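Local coordinates for protein beta-agarase D (Zobellia galactanivorans, PDB 4ASM) that hydrolyses the beta-1,4 linkages of agarose at random with retention of anomeric configuration, the chain described here being its GH16 catalytic domain, at residues 28-33 / 125-130; 46-49 / 55-58; 95-100 / 325-330; 106-111 / 331-336. All coordinates share one frame; numbering follows the deposited sequence.

Contact 1: 28-33 / 125-130; sequences QTAASD and NKTRVK
A small loop-to-loop contact sets Ala-30 and Ala-31, on a helical turn after strand 24-27, against Thr-127, in the loop that follows strand 112-125. The two chains come closest at Ala-31 and Thr-127, whose CA atoms are 5.2 Å apart. There CB of Ala-31 meets both CB and CG2 of Thr-127, each at 3.9 Å, and its compact methyl suits so near an approach of two backbones. Thr-127 serves two purposes: its CG2, anti to the backbone N, packs on Ala-31, while OG1 lies beside the backbone N and faces Ala-30, 3.8 Å from that residue's CB. A water accepts a hydrogen bond from Thr-127 OG1 (2.7 Å) and gives one to Ala-30 O (2.7 Å), so it bridges the two segments. The Asn-125 side chain comes up against the Ala-31 backbone. Within 28-33, Gln-28 O takes bonds from both Ser-32 N (3.1 Å) and Ser-32 OG (2.8 Å), closing the turn on itself, and the Ala-31 side chain also touches Val-358 of strand 350-362. The chemistry implies that small apolar groups allow the close approach, while one water, held between a hydroxyl and a carbonyl, links Thr-127 to Ala-30.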
loop_
_atom_site.group_PDB
_atom_site.type_symbol
_atom_site.label_atom_id
_atom_site.label_comp_id
_atom_site.label_asym_id
_atom_site.label_seq_id
_atom_site.Cartn_x
_atom_site.Cartn_y
_atom_site.Cartn_z
ATOM N N GLN A 28 10.412 17.123 -3.288
ATOM C CA GLN A 28 11.592 16.345 -2.926
ATOM C C GLN A 28 12.119 15.720 -4.203
ATOM O O GLN A 28 11.612 14.716 -4.699
ATOM C CB GLN A 28 11.244 15.305 -1.865
ATOM C CG GLN A 28 10.585 15.915 -0.642
ATOM C CD GLN A 28 11.494 16.939 0.047
ATOM O OE1 GLN A 28 12.579 16.593 0.533
ATOM N NE2 GLN A 28 11.065 18.199 0.078
ATOM N N THR A 29 13.105 16.390 -4.787
ATOM C CA THR A 29 13.559 16.114 -6.138
ATOM C C THR A 29 14.183 14.719 -6.297
ATOM O O THR A 29 13.857 13.996 -7.241
ATOM C CB THR A 29 14.517 17.261 -6.574
ATOM O OG1 THR A 29 13.718 18.379 -7.017
ATOM C CG2 THR A 29 15.442 16.848 -7.673
ATOM N N ALA A 30 15.024 14.314 -5.349
ATOM C CA ALA A 30 15.710 13.030 -5.472
ATOM C C ALA A 30 14.741 11.856 -5.354
ATOM O O ALA A 30 14.884 10.868 -6.049
ATOM C CB ALA A 30 16.820 12.904 -4.449
ATOM N N ALA A 31 13.742 11.993 -4.477
ATOM C CA ALA A 31 12.754 10.919 -4.288
ATOM C C ALA A 31 11.769 10.779 -5.441
ATOM O O ALA A 31 11.315 9.675 -5.747
ATOM C CB ALA A 31 11.986 11.125 -3.000
ATOM N N SER A 32 11.415 11.909 -6.046
ATOM C CA SER A 32 10.351 11.927 -7.049
ATOM C C SER A 32 10.822 11.409 -8.400
ATOM O O SER A 32 11.997 11.510 -8.741
ATOM C CB SER A 32 9.781 13.337 -7.166
ATOM O OG SER A 32 9.305 13.762 -5.903
ATOM N N ASP A 33 9.898 10.856 -9.175
ATOM C CA ASP A 33 10.254 10.268 -10.453
ATOM C C ASP A 33 9.035 10.256 -11.382
ATOM O O ASP A 33 7.989 9.683 -11.035
ATOM C CB ASP A 33 10.764 8.831 -10.245
ATOM C CG ASP A 33 11.557 8.309 -11.425
ATOM O OD1 ASP A 33 11.461 8.926 -12.523
ATOM O OD2 ASP A 33 12.256 7.294 -11.255
ATOM N N ASN A 125 12.805 2.778 -3.386
ATOM C CA ASN A 125 13.370 4.103 -3.645
ATOM C C ASN A 125 14.590 4.347 -2.769
ATOM O O ASN A 125 14.634 3.911 -1.607
ATOM C CB ASN A 125 12.268 5.170 -3.428
ATOM C CG ASN A 125 12.577 6.508 -4.072
ATOM O OD1 ASN A 125 11.813 7.001 -4.926
ATOM N ND2 ASN A 125 13.644 7.115 -3.654
ATOM N N LYS A 126 15.602 5.014 -3.336
ATOM C CA LYS A 126 16.857 5.221 -2.589
ATOM C C LYS A 126 16.772 6.372 -1.585
ATOM O O LYS A 126 17.702 6.570 -0.799
ATOM C CB LYS A 126 17.999 5.467 -3.569
ATOM C CG LYS A 126 18.209 4.273 -4.467
ATOM C CD LYS A 126 19.382 3.460 -4.033
ATOM C CE LYS A 126 20.598 3.835 -4.813
ATOM N NZ LYS A 126 21.745 3.047 -4.303
ATOM N N THR A 127 15.674 7.125 -1.626
ATOM C CA THR A 127 15.467 8.255 -0.737
ATOM C C THR A 127 14.309 7.936 0.192
ATOM O O THR A 127 13.178 7.740 -0.282
ATOM C CB THR A 127 15.174 9.547 -1.521
ATOM O OG1 THR A 127 16.240 9.769 -2.457
ATOM C CG2 THR A 127 15.058 10.751 -0.556
ATOM N N ARG A 128 14.589 7.901 1.493
ATOM C CA ARG A 128 13.573 7.592 2.499
ATOM C C ARG A 128 12.685 8.786 2.794
ATOM O O ARG A 128 13.025 9.927 2.499
ATOM C CB ARG A 128 14.235 7.051 3.771
ATOM C CG ARG A 128 14.865 5.686 3.532
ATOM C CD ARG A 128 15.543 5.137 4.771
ATOM N NE ARG A 128 16.109 3.815 4.511
ATOM C CZ ARG A 128 17.237 3.375 5.063
ATOM N NH1 ARG A 128 17.894 4.154 5.917
ATOM N NH2 ARG A 128 17.693 2.161 4.794
ATOM N N VAL A 129 11.520 8.505 3.366
ATOM C CA VAL A 129 10.579 9.562 3.725
ATOM C C VAL A 129 10.200 9.485 5.201
ATOM O O VAL A 129 10.226 8.407 5.819
ATOM C CB VAL A 129 9.314 9.511 2.836
ATOM C CG1 VAL A 129 9.678 9.594 1.345
ATOM C CG2 VAL A 129 8.465 8.263 3.091
ATOM N N LYS A 130 9.834 10.632 5.763
ATOM C CA LYS A 130 9.365 10.697 7.149
ATOM C C LYS A 130 8.422 11.888 7.286
ATOM O O LYS A 130 8.580 12.899 6.585
ATOM C CB LYS A 130 10.555 10.840 8.127
ATOM C CG LYS A 130 10.168 10.505 9.593
ATOM C CD LYS A 130 11.378 10.584 10.525
ATOM C CE LYS A 130 10.991 10.192 11.938
ATOM N NZ LYS A 130 12.215 10.072 12.784
HETATM O O HOH W 1 15.715 8.605 -4.825
#

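Contact 2: 46-49 / 55-58; sequences VDFG and KWYN
Phe-48 and Trp-56 form the hydrogen-bonded pair of a short antiparallel beta hairpin, strands 47-48 and 56-57, interrupted by a classic bulge: Phe-48 O accepts from both Lys-55 N (2.8 Å) and Trp-56 N (3.0 Å). In return Phe-48 N bonds to Trp-56 O. The Phe-48 ring is swung between its backbone N and carbonyl carbon (chi1 64°), and Trp-56 CB sits over one face, 3.6 Å from the centroid, as a CH-pi contact. Trp-56 CG is instead anti to its carbonyl carbon (chi1 -52°). The Phe-48 ring and the five-membered ring of Trp-56 are near parallel, planes at 20°, but slid until they barely overlap. Broad, flat side chains suit this face, which packs on Ile-123 of strand 112-125, the neighbour of strand 56-57. The other face carries Asp-47 and Tyr-57, where Asp-47 OD1 approaches Tyr-57 CB at 3.5 Å; OD2 makes a salt bridge to Lys-126, and Tyr-57 OH is hydrogen-bonded to Asn-62 N. Lys-55 stretches away to Ser-32 O and Ala-30 O, a natural job for a long cationic chain. Asn-58 O bonds to Gln-81, a probable substrate-binding residue; Asn-58 N bonds to Val-46 O (3.2 Å), and its OD1 takes the hydrogen of Val-46 N at 2.9 Å.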
loop_
_atom_site.group_PDB
_atom_site.type_symbol
_atom_site.label_atom_id
_atom_site.label_comp_id
_atom_site.label_asym_id
_atom_site.label_seq_id
_atom_site.Cartn_x
_atom_site.Cartn_y
_atom_site.Cartn_z
ATOM N N VAL A 46 20.291 -3.982 -9.508
ATOM C CA VAL A 46 20.882 -2.729 -9.959
ATOM C C VAL A 46 20.079 -1.517 -9.480
ATOM O O VAL A 46 18.872 -1.612 -9.181
ATOM C CB VAL A 46 20.989 -2.662 -11.513
ATOM C CG1 VAL A 46 21.844 -3.792 -12.074
ATOM C CG2 VAL A 46 19.593 -2.678 -12.145
ATOM N N ASP A 47 20.748 -0.377 -9.436
ATOM C CA ASP A 47 20.095 0.899 -9.244
ATOM C C ASP A 47 19.625 1.385 -10.606
ATOM O O ASP A 47 20.244 1.072 -11.639
ATOM C CB ASP A 47 21.079 1.943 -8.697
ATOM C CG ASP A 47 21.545 1.652 -7.282
ATOM O OD1 ASP A 47 20.869 0.918 -6.519
ATOM O OD2 ASP A 47 22.613 2.196 -6.911
ATOM N N PHE A 48 18.568 2.185 -10.620
ATOM C CA PHE A 48 18.106 2.800 -11.861
ATOM C C PHE A 48 17.494 4.171 -11.636
ATOM O O PHE A 48 17.173 4.551 -10.513
ATOM C CB PHE A 48 17.181 1.871 -12.677
ATOM C CG PHE A 48 15.868 1.517 -12.005
ATOM C CD1 PHE A 48 14.751 2.305 -12.220
ATOM C CD2 PHE A 48 15.739 0.370 -11.222
ATOM C CE1 PHE A 48 13.497 1.987 -11.652
ATOM C CE2 PHE A 48 14.493 0.046 -10.650
ATOM C CZ PHE A 48 13.381 0.865 -10.866
ATOM N N GLY A 49 17.385 4.925 -12.721
ATOM C CA GLY A 49 16.881 6.285 -12.712
ATOM C C GLY A 49 17.242 6.993 -14.004
ATOM O O GLY A 49 17.880 6.406 -14.879
ATOM N N LYS A 55 17.667 6.464 -8.488
ATOM C CA LYS A 55 16.491 6.753 -7.677
ATOM C C LYS A 55 15.883 5.505 -7.054
ATOM O O LYS A 55 15.174 5.612 -6.062
ATOM C CB LYS A 55 15.419 7.440 -8.522
ATOM C CG LYS A 55 15.754 8.862 -8.895
ATOM C CD LYS A 55 14.611 9.512 -9.635
ATOM C CE LYS A 55 14.964 10.939 -10.027
ATOM N NZ LYS A 55 14.773 11.843 -8.861
ATOM N N TRP A 56 16.112 4.352 -7.669
ATOM C CA TRP A 56 15.518 3.096 -7.241
ATOM C C TRP A 56 16.514 1.966 -7.363
ATOM O O TRP A 56 17.500 2.081 -8.107
ATOM C CB TRP A 56 14.320 2.715 -8.136
ATOM C CG TRP A 56 13.287 3.781 -8.309
ATOM C CD1 TRP A 56 13.280 4.759 -9.246
ATOM C CD2 TRP A 56 12.096 3.965 -7.525
ATOM N NE1 TRP A 56 12.170 5.548 -9.108
ATOM C CE2 TRP A 56 11.427 5.092 -8.052
ATOM C CE3 TRP A 56 11.520 3.273 -6.440
ATOM C CZ2 TRP A 56 10.213 5.571 -7.522
ATOM C CZ3 TRP A 56 10.320 3.745 -5.907
ATOM C CH2 TRP A 56 9.669 4.887 -6.454
ATOM N N TYR A 57 16.241 0.864 -6.679
ATOM C CA TYR A 57 16.813 -0.431 -7.061
ATOM C C TYR A 57 15.708 -1.472 -7.229
ATOM O O TYR A 57 14.623 -1.358 -6.630
ATOM C CB TYR A 57 17.944 -0.906 -6.134
ATOM C CG TYR A 57 17.645 -0.907 -4.659
ATOM C CD1 TYR A 57 17.897 0.216 -3.881
ATOM C CD2 TYR A 57 17.129 -2.042 -4.030
ATOM C CE1 TYR A 57 17.645 0.214 -2.510
ATOM C CE2 TYR A 57 16.871 -2.051 -2.663
ATOM C CZ TYR A 57 17.127 -0.922 -1.914
ATOM O OH TYR A 57 16.860 -0.939 -0.553
ATOM N N ASN A 58 15.988 -2.475 -8.059
ATOM C CA ASN A 58 14.990 -3.453 -8.487
ATOM C C ASN A 58 14.836 -4.631 -7.534
ATOM O O ASN A 58 14.672 -5.789 -7.967
ATOM C CB ASN A 58 15.251 -3.916 -9.939
ATOM C CG ASN A 58 16.619 -4.583 -10.120
ATOM O OD1 ASN A 58 17.484 -4.527 -9.232
ATOM N ND2 ASN A 58 16.816 -5.222 -11.279
#

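Contact 3: 95-100 / 325-330; sequences ASRIPG and VEDQSW. With IMD (imidazole), chain C.
Arg-97 and Asp-327 reach toward each other with side chains crossing at about a right angle. Asp-327 OD2 stands at the edge of the guanidinium, near its plane, 3.8 Å from Arg-97 NH2, while the carboxylate plane is turned 45° from it. This makes a long salt bridge, supplemented by a water that donates to Asp-327 OD2 (2.7 Å) and accepts a weak bond from Arg-97 NH2 (3.1 Å). The Arg-97 chain bends at chi2 (-139°), which carries its end nearer the acid. Other partners hold the two groups: Thr-118 OG1 bonds to both Arg-97 NE and Asp-327 OD2, Pro-338 O receives Arg-97 NH1, and Ser-337 OG meets Asp-327 OD1. A charged pair in this largely buried place is thus well supplied with polar neighbours. Deeper in, the small Ala-95 points its CB at CG1 of Val-325, 4.2 Å away, an apolar touch fit for the interior between strands. Glu-326, next along, points away from this contact, and its OE2 accepts from N3 of an imidazole, probably from the crystallisation liquor, at 2.8 Å. The imidazole also bonds to Glu-160, the probable nucleophile, which places Glu-326 near that residue, consistent with its probable role in binding substrate. The contact joins strands 90-96 and 320-326, both paired with strand 112-125; beyond 320-326 the chain enters helix 329-333.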
loop_
_atom_site.group_PDB
_atom_site.type_symbol
_atom_site.label_atom_id
_atom_site.label_comp_id
_atom_site.label_asym_id
_atom_site.label_seq_id
_atom_site.Cartn_x
_atom_site.Cartn_y
_atom_site.Cartn_z
ATOM N N ALA A 95 3.798 -9.410 -13.404
ATOM C CA ALA A 95 3.793 -10.748 -12.860
ATOM C C ALA A 95 3.778 -11.750 -13.997
ATOM O O ALA A 95 3.264 -11.450 -15.084
ATOM C CB ALA A 95 2.556 -10.927 -11.994
ATOM N N SER A 96 4.325 -12.933 -13.725
ATOM C CA SER A 96 4.277 -14.042 -14.674
ATOM C C SER A 96 4.362 -15.351 -13.906
ATOM O O SER A 96 4.630 -15.351 -12.700
ATOM C CB SER A 96 5.439 -13.959 -15.674
ATOM O OG SER A 96 6.675 -14.247 -15.019
ATOM N N ARG A 97 4.130 -16.466 -14.600
ATOM C CA ARG A 97 4.310 -17.777 -13.993
ATOM C C ARG A 97 5.130 -18.667 -14.907
ATOM O O ARG A 97 4.994 -18.604 -16.140
ATOM C CB ARG A 97 2.955 -18.440 -13.732
ATOM C CG ARG A 97 2.073 -17.709 -12.731
ATOM C CD ARG A 97 1.394 -18.707 -11.811
ATOM N NE ARG A 97 0.528 -18.095 -10.805
ATOM C CZ ARG A 97 -0.768 -17.880 -10.966
ATOM N NH1 ARG A 97 -1.369 -18.192 -12.114
ATOM N NH2 ARG A 97 -1.470 -17.362 -9.969
ATOM N N ILE A 98 5.947 -19.516 -14.293
ATOM C CA ILE A 98 6.726 -20.533 -15.006
ATOM C C ILE A 98 5.951 -21.849 -14.912
ATOM O O ILE A 98 5.527 -22.226 -13.810
ATOM C CB ILE A 98 8.130 -20.677 -14.363
ATOM C CG1 ILE A 98 9.053 -19.513 -14.767
ATOM C CG2 ILE A 98 8.771 -22.029 -14.723
ATOM C CD1 ILE A 98 9.472 -19.476 -16.245
ATOM N N PRO A 99 5.732 -22.547 -16.058
ATOM C CA PRO A 99 4.942 -23.789 -15.944
ATOM C C PRO A 99 5.541 -24.782 -14.936
ATOM O O PRO A 99 6.758 -25.018 -14.929
ATOM C CB PRO A 99 4.966 -24.363 -17.369
ATOM C CG PRO A 99 5.293 -23.218 -18.264
ATOM C CD PRO A 99 6.104 -22.233 -17.452
ATOM N N GLY A 100 4.699 -25.316 -14.060
ATOM C CA GLY A 100 5.111 -26.314 -13.064
ATOM C C GLY A 100 5.772 -25.777 -11.809
ATOM O O GLY A 100 6.095 -26.551 -10.899
ATOM N N VAL A 325 4.118 -5.818 -6.933
ATOM C CA VAL A 325 2.941 -6.634 -7.137
ATOM C C VAL A 325 3.086 -7.838 -6.193
ATOM O O VAL A 325 4.193 -8.332 -5.989
ATOM C CB VAL A 325 2.854 -7.068 -8.619
ATOM C CG1 VAL A 325 1.922 -8.285 -8.825
ATOM C CG2 VAL A 325 2.443 -5.847 -9.474
ATOM N N GLU A 326 1.969 -8.303 -5.622
ATOM C CA GLU A 326 1.982 -9.445 -4.697
ATOM C C GLU A 326 0.836 -10.395 -4.937
ATOM O O GLU A 326 -0.290 -9.967 -5.192
ATOM C CB GLU A 326 1.904 -8.982 -3.235
ATOM C CG GLU A 326 3.141 -8.227 -2.789
ATOM C CD GLU A 326 3.015 -7.679 -1.376
ATOM O OE1 GLU A 326 2.024 -8.005 -0.670
ATOM O OE2 GLU A 326 3.930 -6.930 -0.960
ATOM N N ASP A 327 1.140 -11.684 -4.812
ATOM C CA ASP A 327 0.158 -12.751 -4.680
ATOM C C ASP A 327 0.123 -13.112 -3.191
ATOM O O ASP A 327 0.947 -13.886 -2.702
ATOM C CB ASP A 327 0.611 -13.946 -5.536
ATOM C CG ASP A 327 -0.490 -14.963 -5.770
ATOM O OD1 ASP A 327 -1.482 -14.953 -5.020
ATOM O OD2 ASP A 327 -0.347 -15.795 -6.694
ATOM N N GLN A 328 -0.810 -12.517 -2.458
ATOM C CA GLN A 328 -0.830 -12.673 -0.988
ATOM C C GLN A 328 -1.425 -14.004 -0.555
ATOM O O GLN A 328 -2.249 -14.594 -1.265
ATOM C CB GLN A 328 -1.535 -11.480 -0.337
ATOM C CG GLN A 328 -0.808 -10.174 -0.686
ATOM C CD GLN A 328 -1.463 -8.920 -0.139
ATOM O OE1 GLN A 328 -0.874 -7.820 -0.167
ATOM N NE2 GLN A 328 -2.676 -9.055 0.321
ATOM N N SER A 329 -1.028 -14.481 0.626
ATOM C CA SER A 329 -1.458 -15.787 1.089
ATOM C C SER A 329 -2.963 -15.969 1.101
ATOM O O SER A 329 -3.455 -16.995 0.647
ATOM C CB SER A 329 -0.903 -16.075 2.487
ATOM O OG SER A 329 0.506 -16.008 2.490
ATOM N N TRP A 330 -3.692 -14.983 1.627
ATOM C CA TRP A 330 -5.159 -15.122 1.746
ATOM C C TRP A 330 -5.838 -15.243 0.373
ATOM O O TRP A 330 -6.763 -16.057 0.182
ATOM C CB TRP A 330 -5.761 -13.976 2.600
ATOM C CG TRP A 330 -5.737 -12.614 1.926
ATOM C CD1 TRP A 330 -4.645 -11.873 1.606
ATOM C CD2 TRP A 330 -6.873 -11.874 1.467
ATOM N NE1 TRP A 330 -5.024 -10.693 0.998
ATOM C CE2 TRP A 330 -6.391 -10.675 0.895
ATOM C CE3 TRP A 330 -8.261 -12.113 1.490
ATOM C CZ2 TRP A 330 -7.244 -9.713 0.345
ATOM C CZ3 TRP A 330 -9.104 -11.157 0.949
ATOM C CH2 TRP A 330 -8.591 -9.974 0.372
HETATM N N1 IMD C . 1.906 -3.991 2.311
HETATM C C2 IMD C . 2.825 -4.786 1.736
HETATM N N3 IMD C . 2.293 -5.308 0.612
HETATM C C4 IMD C . 1.032 -4.839 0.463
HETATM C C5 IMD C . 0.794 -4.001 1.544
HETATM O O HOH W 2 -0.845 -18.404 -7.164
#

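Contact 4: 106-111 / 331-336; sequences TGSNNT and QAEAYR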
loop_
_atom_site.group_PDB
_atom_site.type_symbol
_atom_site.label_atom_id
_atom_site.label_comp_id
_atom_site.label_asym_id
_atom_site.label_seq_id
_atom_site.Cartn_x
_atom_site.Cartn_y
_atom_site.Cartn_z
ATOM N N THR A 106 2.498 -20.678 4.649
ATOM C CA THR A 106 1.642 -21.060 5.768
ATOM C C THR A 106 0.219 -20.558 5.514
ATOM O O THR A 106 -0.014 -19.346 5.351
ATOM C CB THR A 106 2.203 -20.535 7.080
ATOM O OG1 THR A 106 3.518 -21.089 7.231
ATOM C CG2 THR A 106 1.331 -20.982 8.248
ATOM N N GLY A 107 -0.711 -21.505 5.457
ATOM C CA GLY A 107 -2.118 -21.194 5.239
ATOM C C GLY A 107 -2.875 -20.858 6.515
ATOM O O GLY A 107 -2.296 -20.779 7.615
ATOM N N SER A 108 -4.182 -20.675 6.371
ATOM C CA SER A 108 -5.032 -20.233 7.473
ATOM C C SER A 108 -5.192 -21.279 8.576
ATOM O O SER A 108 -5.701 -20.956 9.654
ATOM C CB SER A 108 -6.410 -19.840 6.931
ATOM O OG SER A 108 -7.060 -20.987 6.435
ATOM N N ASN A 109 -4.756 -22.510 8.329
ATOM C CA ASN A 109 -4.791 -23.532 9.373
ATOM C C ASN A 109 -3.448 -23.720 10.039
ATOM O O ASN A 109 -3.218 -24.732 10.707
ATOM C CB ASN A 109 -5.324 -24.858 8.858
ATOM C CG ASN A 109 -6.646 -25.190 9.475
ATOM O OD1 ASN A 109 -7.669 -24.581 9.146
ATOM N ND2 ASN A 109 -6.634 -26.126 10.430
ATOM N N ASN A 110 -2.562 -22.752 9.830
ATOM C CA ASN A 110 -1.244 -22.759 10.468
ATOM C C ASN A 110 -0.447 -23.990 10.052
ATOM O O ASN A 110 0.259 -24.613 10.864
ATOM C CB ASN A 110 -1.408 -22.702 11.991
ATOM C CG ASN A 110 -0.293 -21.944 12.675
ATOM O OD1 ASN A 110 0.404 -21.135 12.061
ATOM N ND2 ASN A 110 -0.124 -22.202 13.983
ATOM N N THR A 111 -0.597 -24.362 8.785
ATOM C CA THR A 111 0.086 -25.507 8.192
ATOM C C THR A 111 0.453 -25.129 6.741
ATOM O O THR A 111 -0.225 -24.280 6.166
ATOM C CB THR A 111 -0.779 -26.781 8.294
ATOM O OG1 THR A 111 0.040 -27.933 8.052
ATOM C CG2 THR A 111 -1.993 -26.755 7.352
ATOM N N GLN A 331 -5.369 -14.449 -0.590
ATOM C CA GLN A 331 -5.904 -14.524 -1.937
ATOM C C GLN A 331 -5.570 -15.872 -2.568
ATOM O O GLN A 331 -6.435 -16.506 -3.176
ATOM C CB GLN A 331 -5.335 -13.376 -2.790
ATOM C CG GLN A 331 -5.896 -11.979 -2.480
ATOM C CD GLN A 331 -7.316 -11.772 -3.029
ATOM O OE1 GLN A 331 -7.532 -11.090 -4.055
ATOM N NE2 GLN A 331 -8.266 -12.341 -2.346
ATOM N N ALA A 332 -4.318 -16.306 -2.434
ATOM C CA ALA A 332 -3.859 -17.544 -3.058
ATOM C C ALA A 332 -4.563 -18.767 -2.474
ATOM O O ALA A 332 -4.965 -19.673 -3.219
ATOM C CB ALA A 332 -2.348 -17.658 -2.937
ATOM N N GLU A 333 -4.715 -18.792 -1.147
ATOM C CA GLU A 333 -5.387 -19.924 -0.506
ATOM C C GLU A 333 -6.820 -20.071 -1.036
ATOM O O GLU A 333 -7.294 -21.198 -1.260
ATOM C CB GLU A 333 -5.383 -19.755 1.008
ATOM C CG GLU A 333 -6.106 -20.899 1.740
ATOM C CD GLU A 333 -5.894 -20.916 3.242
ATOM O OE1 GLU A 333 -5.027 -20.184 3.746
ATOM O OE2 GLU A 333 -6.605 -21.695 3.912
ATOM N N ALA A 334 -7.478 -18.925 -1.233
ATOM C CA ALA A 334 -8.865 -18.873 -1.692
ATOM C C ALA A 334 -8.995 -19.065 -3.209
ATOM O O ALA A 334 -10.117 -19.047 -3.735
ATOM C CB ALA A 334 -9.494 -17.536 -1.286
ATOM N N TYR A 335 -7.874 -19.253 -3.904
ATOM C CA TYR A 335 -7.836 -19.404 -5.374
ATOM C C TYR A 335 -8.300 -18.143 -6.091
ATOM O O TYR A 335 -8.707 -18.179 -7.265
ATOM C CB TYR A 335 -8.630 -20.630 -5.845
ATOM C CG TYR A 335 -8.000 -21.935 -5.405
ATOM C CD1 TYR A 335 -6.916 -22.471 -6.110
ATOM C CD2 TYR A 335 -8.467 -22.611 -4.291
ATOM C CE1 TYR A 335 -6.337 -23.653 -5.712
ATOM C CE2 TYR A 335 -7.872 -23.808 -3.873
ATOM C CZ TYR A 335 -6.813 -24.317 -4.590
ATOM O OH TYR A 335 -6.219 -25.512 -4.190
ATOM N N ARG A 336 -8.257 -17.017 -5.386
ATOM C CA ARG A 336 -8.544 -15.752 -6.053
ATOM C C ARG A 336 -7.391 -15.242 -6.918
ATOM O O ARG A 336 -7.632 -14.420 -7.794
ATOM C CB ARG A 336 -9.100 -14.692 -5.095
ATOM C CG ARG A 336 -10.554 -15.005 -4.681
ATOM C CD ARG A 336 -11.212 -13.813 -3.982
ATOM N NE ARG A 336 -10.534 -13.597 -2.715
ATOM C CZ ARG A 336 -10.869 -14.180 -1.565
ATOM N NH1 ARG A 336 -11.918 -15.009 -1.478
ATOM N NH2 ARG A 336 -10.145 -13.929 -0.496
#
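Hydrogen bonds carry this contact: the two carboxylate oxygens of Glu-333 hold the N and OG of Ser-108. Glu-333 OE1 receives the backbone N of Ser-108 at 2.8 Å, through its syn lone pair, and OE2 receives the hydroxyl OG at 2.7 Å, on the syn side but 25° out of the carboxylate plane. Two donors from one residue fix the rotation of the acid. In Glu-333, CG anti to the backbone N (chi1 179°) and an extended chain carry the carboxylate out to the loop, a reach that suits glutamate. Serine suits the other side because its short OG, at chi1 67°, can lie close to its own N-H. Van der Waals contact adds little beyond Gly-107, whose CA comes within 3.4 Å of Glu-333 OE1, a closeness suited to a residue without a side chain. Backbone bonds shape both partners. Asn-110 N to Gly-107 O (3.0 Å) closes a type I turn, and Gly-107 N to Thr-111 O (2.9 Å) ties its base. At the C-terminal end of the helix, Arg-336 N bonds to Gln-331 O (2.9 Å) and Tyr-335 N to Ala-332 O (3.0 Å), the pair of bonds of a Schellman motif, with Tyr-335 at positive phi; Arg-115 supplies donors to the carbonyls of Ala-332 and Glu-333. The whole is a Schellman-ended helix 329-333 meeting a type I turn through Glu-333, in a loop whose Asn-109, Asn-110 and Thr-111 probably bind substrate.

In the fold
Contacts 1 and 2 lie together, centres about 12 Å apart, and touch through Asp-33 and Trp-56; contact 2 falls, in sequence, between the segments of contact 1. Contacts 3 and 4 form a second pair, about 13 Å between centres, sharing helix 329-333, with Ala-332 packed on Asp-327. The pairs stand well apart, contacts 1 and 4 about 35 Å between centres and on opposite sides of the chain's centre. Along the sequence contact 2 closes before 3 and 4 open, contact 1 crosses both, and 3 and 4 cross each other. In this GH16 beta-sandwich strand 112-125, paired with strands 56-57, 90-96, 102-106 and 320-326, connects the hairpin region to that holding Glu-326.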